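Local atomic coordinates of peptide ABC transporter, peptide-binding protein (Thermus thermophilus, PDB entry 2D5W), a protein that probably binds oligopeptides outside the cell and delivers them to an ABC transporter, and is captured here in complex with a pentapeptide. Residues A171-L176 with N186-N191; K180-L185 with E495-G500. One frame throughout, in Å; residues are numbered along the deposited sequence.

Contact 1: residues A171-L176 with N186-N191; sequences AAARGL and NELYRN
Leu188 reaches from helix 182-194 to the C-terminal part of helix 159-173, where its two methyl groups meet Ala172, Ala173 and Leu176. From CB, which points at the other segment, the chain runs on to CG lying anti to the backbone N (chi1 -177°), and there it forks. CD1 is nearest Ala172, 3.9 Å from its CB, on the more exposed part of the contact. CD2 has more neighbours. It rests 3.6 Å from Ala173 CB and equally close to Ala173 N, touching backbone as well as methyl; it reaches the methyl of Ala172 too, and it also meets Leu176 CD1 at 4.2 Å, the two leucine side chains crossing at a slant.

The phenol of Tyr189 reaches Ala173 from a second direction: its OH comes within 3.7 Å of Ala173 CB, with the methyl set obliquely to the ring. Ala173 CB thus lies by the hydroxyl end of the ring, with Tyr189 CZ 4.3 Å away. That hydroxyl also hydrogen-bonds the carbonyl O of Lys114, so the polar end of a buried tyrosine is satisfied.

A type I turn runs from Ala173 to Leu176, with Leu176 N bonded to Ala173 O at 3.0 Å. The turn brings Leu176 back toward the partner helix, where it also packs on Leu185. Val169, farther back on helix 159-173, touches both Leu188 and Tyr189 and continues the apolar strip. The contact thus joins two consecutive helices, linked by a short connection, at the surface of a family 5 solute-binding protein. Since the side chains meet through methyl groups and the phenol end of Tyr189, cohesion here rests on dispersion and the burial of apolar surface, not on directional bonds between the two segments.

Contact 2: residues K180-L185 with E495-G500; sequences KDAEKL and ENNYQG
Ala182 and Asn497 face each other where helix 182-194 begins, the alanine CB standing 4.0 Å from the amide nitrogen ND2. A water joins the same two residues: it donates to Ala182 O at 2.7 Å and accepts from Asn497 ND2 at 2.8 Å. ND2 has a direct partner too, the carbonyl O of Pro178 in the loop leading into the helix, so one amide group grips both that loop and, through the water, the first turn. Leu185 CD2 approaches the same nitrogen from one turn farther along.

Beside this polar bridge lies the ring of Tyr498. Ala182 O sits near the ring plane, at the edge by CE1, while the hydroxyl lies 4.0 Å from Glu183 CG. The Glu183 chain bends at chi2, and its carboxylate plane is turned 74° from the ring. Arg454 makes a cation-pi contact with Tyr498.

Behind these residues, segment 495-500 contains an Asx motif: Asn496 OD1 accepts from Gln499 N at 3.2 Å, the donor lying above the carbonyl plane. The other half of the amide answers in return, ND2 giving a 2.9 Å bond to Gln499 O, which lies close to the amide plane of Asn496. Asn497 and Tyr498, both with positive phi, are carried within the loop that these two hydrogen bonds close. Farther out, Thr493 N also binds Asn496 OD1, and Gln499 NE2 reaches the carbonyl O of Met116.

Following the chain from the N terminus, helix 159-173 leads into the first segment of contact 1, and a short connection runs on to helix 182-194, whose start lies within residues 180-185 and where residues 186-191 close that local loop. Contact 2 waits for segment 495-500, 310 residues after segment 180-185, between strand 463-469 and helix 509-518. Its first segment lies inside the loop of contact 1 and its second far beyond, so the two contacts cross instead of nesting. Helix 182-194 serves both, and their centres are 11 Å apart. Leu176 packs against Asp181, and Asn186 against Tyr498, joining a sequence-local helix pair to a distant loop.

Contact 1: residues A171-L176 with N186-N191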
ATOM      1  N   ALA A 171       0.097 -10.594  28.815  1.00 15.36           N
ATOM      2  CA  ALA A 171      -0.362 -10.674  30.196  1.00 16.18           C
ATOM      3  C   ALA A 171      -1.285  -9.501  30.505  1.00 16.45           C
ATOM      4  O   ALA A 171      -2.315  -9.665  31.157  1.00 17.99           O
ATOM      5  CB  ALA A 171       0.829 -10.673  31.150  1.00 15.94           C
ATOM      6  N   ALA A 172      -0.917  -8.318  30.023  1.00 16.36           N
ATOM      7  CA  ALA A 172      -1.720  -7.124  30.255  1.00 16.44           C
ATOM      8  C   ALA A 172      -3.033  -7.180  29.479  1.00 16.84           C
ATOM      9  O   ALA A 172      -4.064  -6.701  29.952  1.00 17.87           O
ATOM     10  CB  ALA A 172      -0.931  -5.879  29.861  1.00 16.60           C
ATOM     11  N   ALA A 173      -2.995  -7.776  28.292  1.00 15.92           N
ATOM     12  CA  ALA A 173      -4.182  -7.882  27.452  1.00 16.72           C
ATOM     13  C   ALA A 173      -5.259  -8.786  28.050  1.00 17.30           C
ATOM     14  O   ALA A 173      -6.438  -8.639  27.732  1.00 16.33           O
ATOM     15  CB  ALA A 173      -3.794  -8.383  26.062  1.00 17.72           C
ATOM     16  N   ARG A 174      -4.858  -9.717  28.911  1.00 17.68           N
ATOM     17  CA  ARG A 174      -5.820 -10.626  29.532  1.00 19.80           C
ATOM     18  C   ARG A 174      -6.841  -9.875  30.379  1.00 20.09           C
ATOM     19  O   ARG A 174      -7.948 -10.362  30.602  1.00 21.59           O
ATOM     20  CB  ARG A 174      -5.101 -11.667  30.400  1.00 21.41           C
ATOM     21  CG  ARG A 174      -4.306 -12.692  29.603  1.00 23.16           C
ATOM     22  CD  ARG A 174      -3.724 -13.798  30.485  1.00 24.85           C
ATOM     23  NE  ARG A 174      -4.749 -14.610  31.142  1.00 27.38           N
ATOM     24  CZ  ARG A 174      -5.231 -14.375  32.359  1.00 28.29           C
ATOM     25  NH1 ARG A 174      -4.784 -13.347  33.069  1.00 29.65           N
ATOM     26  NH2 ARG A 174      -6.160 -15.173  32.871  1.00 29.20           N
ATOM     27  N   GLY A 175      -6.468  -8.686  30.841  1.00 19.78           N
ATOM     28  CA  GLY A 175      -7.372  -7.899  31.662  1.00 20.90           C
ATOM     29  C   GLY A 175      -8.244  -6.938  30.878  1.00 20.58           C
ATOM     30  O   GLY A 175      -8.905  -6.077  31.460  1.00 22.52           O
ATOM     31  N   LEU A 176      -8.256  -7.084  29.557  1.00 19.58           N
ATOM     32  CA  LEU A 176      -9.050  -6.208  28.702  1.00 19.08           C
ATOM     33  C   LEU A 176     -10.014  -6.988  27.814  1.00 19.44           C
ATOM     34  O   LEU A 176      -9.651  -8.013  27.237  1.00 21.44           O
ATOM     35  CB  LEU A 176      -8.129  -5.360  27.817  1.00 18.33           C
ATOM     36  CG  LEU A 176      -7.079  -4.485  28.508  1.00 18.78           C
ATOM     37  CD1 LEU A 176      -6.189  -3.832  27.460  1.00 19.39           C
ATOM     38  CD2 LEU A 176      -7.761  -3.429  29.365  1.00 18.98           C
ATOM     39  N   ASN A 186      -6.407  -1.372  21.897  1.00 11.10           N
ATOM     40  CA  ASN A 186      -5.733  -0.861  20.709  1.00 10.47           C
ATOM     41  C   ASN A 186      -4.451  -0.137  21.124  1.00 10.44           C
ATOM     42  O   ASN A 186      -3.401  -0.310  20.507  1.00 10.88           O
ATOM     43  CB  ASN A 186      -6.666   0.086  19.946  1.00 11.06           C
ATOM     44  CG  ASN A 186      -6.007   0.692  18.719  1.00  9.92           C
ATOM     45  OD1 ASN A 186      -5.627   1.863  18.722  1.00 12.40           O
ATOM     46  ND2 ASN A 186      -5.863  -0.106  17.666  1.00 10.65           N
ATOM     47  N   GLU A 187      -4.539   0.666  22.179  1.00 11.57           N
ATOM     48  CA  GLU A 187      -3.379   1.399  22.670  1.00 12.75           C
ATOM     49  C   GLU A 187      -2.284   0.440  23.128  1.00 11.41           C
ATOM     50  O   GLU A 187      -1.100   0.664  22.866  1.00 11.16           O
ATOM     51  CB  GLU A 187      -3.783   2.316  23.828  1.00 16.11           C
ATOM     52  CG  GLU A 187      -2.626   3.068  24.467  1.00 23.23           C
ATOM     53  CD  GLU A 187      -3.089   4.081  25.498  1.00 27.08           C
ATOM     54  OE1 GLU A 187      -3.801   3.688  26.446  1.00 30.41           O
ATOM     55  OE2 GLU A 187      -2.738   5.273  25.358  1.00 30.77           O
ATOM     56  N   LEU A 188      -2.681  -0.628  23.813  1.00 11.61           N
ATOM     57  CA  LEU A 188      -1.727  -1.612  24.304  1.00 11.56           C
ATOM     58  C   LEU A 188      -0.917  -2.209  23.159  1.00 11.16           C
ATOM     59  O   LEU A 188       0.310  -2.289  23.228  1.00 10.91           O
ATOM     60  CB  LEU A 188      -2.460  -2.735  25.042  1.00 14.29           C
ATOM     61  CG  LEU A 188      -1.576  -3.802  25.687  1.00 15.04           C
ATOM     62  CD1 LEU A 188      -0.922  -3.243  26.941  1.00 18.08           C
ATOM     63  CD2 LEU A 188      -2.423  -5.011  26.037  1.00 17.17           C
ATOM     64  N   TYR A 189      -1.604  -2.631  22.106  1.00 11.03           N
ATOM     65  CA  TYR A 189      -0.915  -3.227  20.973  1.00 11.24           C
ATOM     66  C   TYR A 189      -0.100  -2.214  20.172  1.00 10.43           C
ATOM     67  O   TYR A 189       0.999  -2.532  19.722  1.00 11.59           O
ATOM     68  CB  TYR A 189      -1.908  -3.963  20.070  1.00 11.58           C
ATOM     69  CG  TYR A 189      -2.507  -5.201  20.708  1.00 12.79           C
ATOM     70  CD1 TYR A 189      -1.724  -6.064  21.477  1.00 12.80           C
ATOM     71  CD2 TYR A 189      -3.847  -5.533  20.507  1.00 13.19           C
ATOM     72  CE1 TYR A 189      -2.260  -7.228  22.027  1.00 14.08           C
ATOM     73  CE2 TYR A 189      -4.390  -6.695  21.050  1.00 13.43           C
ATOM     74  CZ  TYR A 189      -3.593  -7.535  21.807  1.00 13.97           C
ATOM     75  OH  TYR A 189      -4.124  -8.689  22.340  1.00 16.99           O
ATOM     76  N   ARG A 190      -0.616  -0.999  19.994  1.00 10.93           N
ATOM     77  CA  ARG A 190       0.143   0.012  19.256  1.00 10.81           C
ATOM     78  C   ARG A 190       1.447   0.301  19.991  1.00 11.32           C
ATOM     79  O   ARG A 190       2.513   0.387  19.378  1.00 11.83           O
ATOM     80  CB  ARG A 190      -0.641   1.325  19.119  1.00 11.77           C
ATOM     81  CG  ARG A 190      -1.884   1.251  18.255  1.00 12.86           C
ATOM     82  CD  ARG A 190      -2.553   2.618  18.112  1.00 11.98           C
ATOM     83  NE  ARG A 190      -1.890   3.486  17.137  1.00 13.12           N
ATOM     84  CZ  ARG A 190      -1.081   4.498  17.438  1.00 12.29           C
ATOM     85  NH1 ARG A 190      -0.807   4.795  18.703  1.00 15.76           N
ATOM     86  NH2 ARG A 190      -0.551   5.229  16.465  1.00 14.35           N
ATOM     87  N   ASN A 191       1.360   0.446  21.310  1.00 11.46           N
ATOM     88  CA  ASN A 191       2.541   0.744  22.111  1.00 11.52           C
ATOM     89  C   ASN A 191       3.588  -0.357  22.031  1.00 11.32           C
ATOM     90  O   ASN A 191       4.783  -0.084  22.119  1.00 12.23           O
ATOM     91  CB  ASN A 191       2.152   1.013  23.569  1.00 13.19           C
ATOM     92  CG  ASN A 191       1.407   2.326  23.736  1.00 15.55           C
ATOM     93  OD1 ASN A 191       1.437   3.184  22.853  1.00 17.06           O
ATOM     94  ND2 ASN A 191       0.749   2.494  24.877  1.00 17.41           N
TER

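Contact 2: residues K180-L185 with E495-G500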
ATOM      1  N   LYS A 180     -15.722  -4.035  25.234  1.00 22.02           N
ATOM      2  CA  LYS A 180     -15.825  -2.857  26.089  1.00 21.37           C
ATOM      3  C   LYS A 180     -14.540  -2.052  26.260  1.00 19.53           C
ATOM      4  O   LYS A 180     -14.593  -0.847  26.504  1.00 21.15           O
ATOM      5  CB  LYS A 180     -16.343  -3.264  27.471  1.00 22.70           C
ATOM      6  CG  LYS A 180     -17.710  -3.931  27.457  1.00 24.91           C
ATOM      7  CD  LYS A 180     -18.782  -2.992  26.929  1.00 27.25           C
ATOM      8  CE  LYS A 180     -20.149  -3.654  26.959  1.00 28.65           C
ATOM      9  NZ  LYS A 180     -21.212  -2.752  26.441  1.00 29.11           N
ATOM     10  N   ASP A 181     -13.390  -2.706  26.140  1.00 17.86           N
ATOM     11  CA  ASP A 181     -12.112  -2.019  26.318  1.00 16.91           C
ATOM     12  C   ASP A 181     -11.325  -1.881  25.016  1.00 15.79           C
ATOM     13  O   ASP A 181     -10.095  -1.878  25.027  1.00 14.68           O
ATOM     14  CB  ASP A 181     -11.266  -2.778  27.344  1.00 18.29           C
ATOM     15  CG  ASP A 181     -11.994  -2.992  28.658  1.00 20.46           C
ATOM     16  OD1 ASP A 181     -11.969  -4.131  29.172  1.00 21.45           O
ATOM     17  OD2 ASP A 181     -12.586  -2.022  29.179  1.00 22.62           O
ATOM     18  N   ALA A 182     -12.036  -1.752  23.900  1.00 15.18           N
ATOM     19  CA  ALA A 182     -11.400  -1.636  22.591  1.00 14.87           C
ATOM     20  C   ALA A 182     -10.330  -0.550  22.506  1.00 14.36           C
ATOM     21  O   ALA A 182      -9.243  -0.787  21.982  1.00 13.13           O
ATOM     22  CB  ALA A 182     -12.458  -1.406  21.517  1.00 15.66           C
ATOM     23  N   GLU A 183     -10.635   0.639  23.015  1.00 14.42           N
ATOM     24  CA  GLU A 183      -9.682   1.744  22.966  1.00 15.84           C
ATOM     25  C   GLU A 183      -8.380   1.418  23.695  1.00 14.47           C
ATOM     26  O   GLU A 183      -7.286   1.625  23.162  1.00 14.79           O
ATOM     27  CB  GLU A 183     -10.313   2.999  23.570  1.00 18.66           C
ATOM     28  CG  GLU A 183     -11.491   3.540  22.776  1.00 24.77           C
ATOM     29  CD  GLU A 183     -12.667   3.914  23.661  1.00 28.77           C
ATOM     30  OE1 GLU A 183     -12.458   4.627  24.665  1.00 31.90           O
ATOM     31  OE2 GLU A 183     -13.803   3.498  23.348  1.00 31.75           O
ATOM     32  N   LYS A 184      -8.502   0.907  24.914  1.00 14.24           N
ATOM     33  CA  LYS A 184      -7.337   0.557  25.715  1.00 14.71           C
ATOM     34  C   LYS A 184      -6.555  -0.595  25.099  1.00 13.56           C
ATOM     35  O   LYS A 184      -5.324  -0.601  25.125  1.00 12.80           O
ATOM     36  CB  LYS A 184      -7.769   0.198  27.141  1.00 16.98           C
ATOM     37  CG  LYS A 184      -8.161   1.406  27.989  1.00 20.91           C
ATOM     38  CD  LYS A 184      -9.234   2.250  27.315  1.00 25.92           C
ATOM     39  CE  LYS A 184      -9.457   3.564  28.047  1.00 28.29           C
ATOM     40  NZ  LYS A 184     -10.420   4.440  27.321  1.00 30.06           N
ATOM     41  N   LEU A 185      -7.269  -1.564  24.534  1.00 12.40           N
ATOM     42  CA  LEU A 185      -6.621  -2.712  23.913  1.00 11.79           C
ATOM     43  C   LEU A 185      -5.825  -2.271  22.685  1.00 10.88           C
ATOM     44  O   LEU A 185      -4.702  -2.730  22.457  1.00 11.76           O
ATOM     45  CB  LEU A 185      -7.670  -3.751  23.517  1.00 12.93           C
ATOM     46  CG  LEU A 185      -7.140  -5.073  22.960  1.00 11.59           C
ATOM     47  CD1 LEU A 185      -6.191  -5.734  23.957  1.00 13.82           C
ATOM     48  CD2 LEU A 185      -8.316  -5.983  22.664  1.00 13.33           C
ATOM     49  N   GLU A 495     -15.794  -1.002  17.146  1.00 11.83           N
ATOM     50  CA  GLU A 495     -16.512  -2.269  17.249  1.00 12.76           C
ATOM     51  C   GLU A 495     -15.784  -3.495  16.705  1.00 12.14           C
ATOM     52  O   GLU A 495     -16.046  -4.611  17.156  1.00 14.18           O
ATOM     53  CB  GLU A 495     -17.885  -2.159  16.577  1.00 13.86           C
ATOM     54  CG  GLU A 495     -18.887  -1.260  17.299  1.00 18.35           C
ATOM     55  CD  GLU A 495     -18.467   0.196  17.323  1.00 20.89           C
ATOM     56  OE1 GLU A 495     -18.120   0.732  16.249  1.00 20.82           O
ATOM     57  OE2 GLU A 495     -18.492   0.808  18.414  1.00 24.38           O
ATOM     58  N   ASN A 496     -14.890  -3.318  15.734  1.00 11.75           N
ATOM     59  CA  ASN A 496     -14.155  -4.470  15.216  1.00 11.33           C
ATOM     60  C   ASN A 496     -12.660  -4.334  15.519  1.00  9.93           C
ATOM     61  O   ASN A 496     -11.814  -4.934  14.851  1.00 11.53           O
ATOM     62  CB  ASN A 496     -14.402  -4.649  13.709  1.00 11.33           C
ATOM     63  CG  ASN A 496     -13.515  -3.773  12.855  1.00  9.68           C
ATOM     64  OD1 ASN A 496     -13.098  -2.695  13.273  1.00 10.71           O
ATOM     65  ND2 ASN A 496     -13.241  -4.225  11.637  1.00 10.74           N
ATOM     66  N   ASN A 497     -12.350  -3.547  16.545  1.00 10.17           N
ATOM     67  CA  ASN A 497     -10.975  -3.331  16.975  1.00 10.33           C
ATOM     68  C   ASN A 497     -10.096  -2.679  15.915  1.00 10.27           C
ATOM     69  O   ASN A 497      -8.903  -2.961  15.813  1.00 10.33           O
ATOM     70  CB  ASN A 497     -10.374  -4.654  17.454  1.00 10.73           C
ATOM     71  CG  ASN A 497     -11.212  -5.298  18.543  1.00 11.69           C
ATOM     72  OD1 ASN A 497     -11.887  -6.300  18.312  1.00 13.21           O
ATOM     73  ND2 ASN A 497     -11.187  -4.708  19.731  1.00 12.35           N
ATOM     74  N   TYR A 498     -10.711  -1.800  15.131  1.00 10.16           N
ATOM     75  CA  TYR A 498     -10.027  -1.038  14.093  1.00  9.94           C
ATOM     76  C   TYR A 498      -9.310  -1.879  13.046  1.00  9.79           C
ATOM     77  O   TYR A 498      -8.194  -1.551  12.628  1.00 10.21           O
ATOM     78  CB  TYR A 498      -9.044  -0.058  14.744  1.00 11.03           C
ATOM     79  CG  TYR A 498      -9.677   0.793  15.820  1.00 13.54           C
ATOM     80  CD1 TYR A 498      -9.578   0.438  17.165  1.00 14.69           C
ATOM     81  CD2 TYR A 498     -10.389   1.945  15.493  1.00 14.91           C
ATOM     82  CE1 TYR A 498     -10.173   1.213  18.160  1.00 18.07           C
ATOM     83  CE2 TYR A 498     -10.990   2.727  16.482  1.00 16.65           C
ATOM     84  CZ  TYR A 498     -10.875   2.354  17.808  1.00 16.45           C
ATOM     85  OH  TYR A 498     -11.465   3.127  18.785  1.00 22.02           O
ATOM     86  N   GLN A 499      -9.966  -2.946  12.602  1.00  9.28           N
ATOM     87  CA  GLN A 499      -9.395  -3.834  11.596  1.00  9.80           C
ATOM     88  C   GLN A 499      -9.934  -3.539  10.197  1.00  9.36           C
ATOM     89  O   GLN A 499     -11.063  -3.067  10.040  1.00 10.55           O
ATOM     90  CB  GLN A 499      -9.704  -5.291  11.953  1.00  9.63           C
ATOM     91  CG  GLN A 499      -9.201  -5.713  13.325  1.00  9.85           C
ATOM     92  CD  GLN A 499      -9.649  -7.110  13.731  1.00 11.28           C
ATOM     93  OE1 GLN A 499     -10.674  -7.615  13.263  1.00 12.21           O
ATOM     94  NE2 GLN A 499      -8.894  -7.732  14.628  1.00 12.36           N
ATOM     95  N   GLY A 500      -9.122  -3.813   9.182  1.00  9.91           N
ATOM     96  CA  GLY A 500      -9.570  -3.604   7.816  1.00 10.31           C
ATOM     97  C   GLY A 500      -9.148  -2.316   7.138  1.00  9.46           C
ATOM     98  O   GLY A 500      -8.626  -1.399   7.775  1.00 10.20           O
TER
HETATM   99  O   HOH W   1      -9.372  -2.542  19.919  1.00 13.82           O